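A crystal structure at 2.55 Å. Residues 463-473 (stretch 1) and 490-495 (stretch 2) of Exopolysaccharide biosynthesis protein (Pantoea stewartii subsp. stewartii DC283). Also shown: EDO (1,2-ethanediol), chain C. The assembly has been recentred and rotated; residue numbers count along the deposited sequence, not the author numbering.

Stretch 1, residues 463-473: ALSLEDCKNPL
Stretch 2 490-495: GSWIDN

A short parallel pairing of two strands can be accompanied by side-chain contacts beside it, and the contact between residues 463-473 and 490-495 of this exopolysaccharide biosynthesis protein is a compact example. In the first stretch the chain turns a corner at Ala463 (phi/psi 58/47) and then runs extended through Leu464, Ser465, Leu466 and Glu467, with phi between -86 and -129° and psi between 118 and 131°. Asp468 breaks this run with a left-handed conformation (59/39). Cys469 (-93/122), Lys470 (-53/-48), Asn471 (-114/160) and Pro472 (-74/154) then carry the chain to Leu473 (-64/116), which is again extended. The second stretch opens with Gly490 at 78/8, a positive phi that favours glycine, and continues through Ser491 (-70/145) and Trp492 (-159/169) into the strand residues Ile493 (-112/117) and Asp494 (-84/98), ending at Asn495 (-106/35).

The register places Cys469 beside Ser491, Pro472 beside Trp492 and Leu473 beside Ile493, with CA-CA distances of 5.0, 4.9 and 4.7 Å. Leu473 and Ile493 form a parallel bridge in which Leu473 bonds to the two neighbours of its partner: Leu473 N donates to Trp492 O at 3.1 Å, and Asp494 N donates to Leu473 O at 3.0 Å. CA-H...O contacts accompany them, from Pro472 CA to Trp492 O (3.1 Å) and from Ile493 CA to Leu473 O (3.6 Å).

Ser491 supplies the polar anchor. Its CB points toward the first stretch, and with chi1 in m its hydroxyl accepts a nearly linear hydrogen bond from Cys469 N (N to OG 2.8 Å, 174°). A side chain thus serves a backbone amide just beyond the turn at Asp468. The same approach brings Ser491 CB to 3.2 Å from Leu466 O. Nearby, one water lies within hydrogen-bonding distance of both Cys469 O (2.7 Å) and Gly490 O (3.0 Å), bridging carbonyl oxygens that lie 4.2 Å apart.

Apolar packing completes the contact, which buries 487 Å² in all. Ile493 (m, t) and Leu473 (t, p) project from the same face of the bridge, Leu473 CD2 lying 4.2 Å from Ile493 CG1. Leu466 (m, t) points toward the second stretch and brings its CD1 to 3.7 Å from Ile493 CG1, while Leu464 (t, p) makes a looser contact, CD2 to Ile493 CD1 at 4.4 Å. Ile493 therefore packs against three leucines.

Pro472, its ring C-gamma endo, meets an indole. The CA-to-CB bond of Trp492 points away, yet chi1 in p and chi2 of -66° bring the ring back over the proline. Pro472 CB sits 3.5 Å from the centroid of the Trp492 five-membered ring, 15° off the normal, a CH-pi contact between an aliphatic C-H and the aromatic face; Pro472 CB is also 3.4 Å from Trp492 CE2. At the margin, Gly490 N gives a weak hydrogen bond to O2 of 1,2-ethanediol (3.3 Å), probably a crystallisation additive.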

# COMPACT_ATOMS: atom_id res chain seq x y z
N ALA B 463 6.55 -2.14 -10.85
CA ALA B 463 5.43 -2.09 -11.81
C ALA B 463 5.31 -0.68 -12.42
O ALA B 463 4.18 -0.15 -12.47
CB ALA B 463 4.15 -2.52 -11.13
N LEU B 464 6.43 -0.10 -12.86
CA LEU B 464 6.43 1.12 -13.71
C LEU B 464 6.28 0.67 -15.17
O LEU B 464 7.00 -0.25 -15.58
CB LEU B 464 7.71 1.93 -13.50
CG LEU B 464 7.80 3.25 -14.27
CD1 LEU B 464 6.72 4.22 -13.82
CD2 LEU B 464 9.17 3.88 -14.11
N SER B 465 5.35 1.29 -15.90
CA SER B 465 5.11 1.05 -17.35
C SER B 465 5.33 2.35 -18.12
O SER B 465 4.62 3.33 -17.83
CB SER B 465 3.73 0.50 -17.59
OG SER B 465 3.58 -0.78 -16.97
N LEU B 466 6.30 2.36 -19.04
CA LEU B 466 6.49 3.42 -20.06
C LEU B 466 6.14 2.83 -21.43
O LEU B 466 6.80 1.85 -21.82
CB LEU B 466 7.94 3.92 -20.01
CG LEU B 466 8.44 4.38 -18.64
CD1 LEU B 466 9.95 4.57 -18.66
CD2 LEU B 466 7.75 5.66 -18.21
N GLU B 467 5.13 3.38 -22.10
CA GLU B 467 4.64 2.90 -23.42
C GLU B 467 4.56 4.08 -24.40
O GLU B 467 3.87 5.07 -24.08
CB GLU B 467 3.27 2.23 -23.28
CG GLU B 467 3.31 0.95 -22.45
CD GLU B 467 2.12 0.03 -22.65
OE1 GLU B 467 2.19 -1.14 -22.20
OE2 GLU B 467 1.11 0.47 -23.25
N ASP B 468 5.25 3.97 -25.54
CA ASP B 468 5.20 4.93 -26.67
C ASP B 468 5.61 6.33 -26.19
O ASP B 468 5.00 7.32 -26.65
CB ASP B 468 3.81 4.94 -27.31
CG ASP B 468 3.73 5.72 -28.61
OD1 ASP B 468 4.61 5.52 -29.47
OD2 ASP B 468 2.81 6.55 -28.74
N CYS B 469 6.61 6.41 -25.32
CA CYS B 469 7.18 7.69 -24.80
C CYS B 469 8.36 8.10 -25.68
O CYS B 469 9.31 7.30 -25.82
CB CYS B 469 7.59 7.55 -23.34
SG CYS B 469 6.17 7.47 -22.22
N LYS B 470 8.29 9.30 -26.27
CA LYS B 470 9.25 9.82 -27.28
C LYS B 470 10.68 9.71 -26.74
O LYS B 470 11.56 9.21 -27.47
CB LYS B 470 8.92 11.27 -27.64
CG LYS B 470 9.76 11.85 -28.78
CD LYS B 470 9.42 13.28 -29.11
CE LYS B 470 10.32 13.86 -30.18
NZ LYS B 470 9.87 15.21 -30.59
N ASN B 471 10.90 10.17 -25.50
CA ASN B 471 12.24 10.26 -24.86
C ASN B 471 12.31 9.29 -23.69
O ASN B 471 11.29 8.85 -23.18
CB ASN B 471 12.54 11.70 -24.43
CG ASN B 471 12.59 12.66 -25.59
OD1 ASN B 471 13.38 12.48 -26.52
ND2 ASN B 471 11.74 13.68 -25.57
N PRO B 472 13.53 8.91 -23.24
CA PRO B 472 13.67 8.08 -22.05
C PRO B 472 13.39 8.85 -20.75
O PRO B 472 13.54 10.06 -20.74
CB PRO B 472 15.14 7.64 -22.09
CG PRO B 472 15.84 8.76 -22.83
CD PRO B 472 14.83 9.24 -23.85
N LEU B 473 12.98 8.13 -19.71
CA LEU B 473 13.02 8.62 -18.30
C LEU B 473 14.50 8.82 -17.95
O LEU B 473 15.25 7.83 -17.98
CB LEU B 473 12.34 7.61 -17.38
CG LEU B 473 12.45 7.89 -15.88
CD1 LEU B 473 11.77 9.20 -15.51
CD2 LEU B 473 11.87 6.74 -15.07
N GLY B 490 9.40 1.53 -27.88
CA GLY B 490 10.66 2.30 -27.91
C GLY B 490 10.86 3.18 -26.68
O GLY B 490 11.81 3.99 -26.70
N SER B 491 10.00 3.06 -25.66
CA SER B 491 10.17 3.71 -24.34
C SER B 491 11.34 3.02 -23.61
O SER B 491 11.50 1.80 -23.80
CB SER B 491 8.91 3.63 -23.52
OG SER B 491 7.80 4.12 -24.25
N TRP B 492 12.12 3.77 -22.83
CA TRP B 492 13.23 3.20 -22.02
C TRP B 492 13.61 4.14 -20.87
O TRP B 492 13.13 5.28 -20.83
CB TRP B 492 14.43 2.83 -22.90
CG TRP B 492 15.06 3.97 -23.64
CD1 TRP B 492 14.51 4.71 -24.64
CD2 TRP B 492 16.40 4.47 -23.48
NE1 TRP B 492 15.40 5.65 -25.10
CE2 TRP B 492 16.57 5.52 -24.40
CE3 TRP B 492 17.47 4.14 -22.63
CZ2 TRP B 492 17.76 6.24 -24.50
CZ3 TRP B 492 18.65 4.85 -22.73
CH2 TRP B 492 18.79 5.89 -23.66
N ILE B 493 14.43 3.62 -19.94
CA ILE B 493 15.01 4.36 -18.78
C ILE B 493 16.51 4.50 -19.01
O ILE B 493 17.20 3.46 -19.08
CB ILE B 493 14.69 3.64 -17.46
CG1 ILE B 493 13.18 3.44 -17.26
CG2 ILE B 493 15.31 4.38 -16.28
CD1 ILE B 493 12.83 2.45 -16.18
N ASP B 494 17.00 5.74 -19.15
CA ASP B 494 18.44 6.06 -19.30
C ASP B 494 19.06 6.14 -17.90
O ASP B 494 18.91 7.19 -17.25
CB ASP B 494 18.64 7.35 -20.10
CG ASP B 494 20.08 7.63 -20.49
OD1 ASP B 494 20.98 6.98 -19.94
OD2 ASP B 494 20.29 8.50 -21.35
N ASN B 495 19.71 5.06 -17.46
CA ASN B 495 20.37 4.95 -16.13
C ASN B 495 21.89 5.03 -16.31
O ASN B 495 22.62 4.37 -15.55
CB ASN B 495 19.94 3.66 -15.41
CG ASN B 495 20.27 3.65 -13.93
OD1 ASN B 495 20.33 2.58 -13.32
ND2 ASN B 495 20.49 4.81 -13.34
C1 EDO C . 10.98 -2.07 -26.14
O1 EDO C . 11.27 -0.72 -25.80
C2 EDO C . 10.06 -2.19 -27.30
O2 EDO C . 10.52 -1.53 -28.46
O HOH W 1 11.98 6.87 -25.81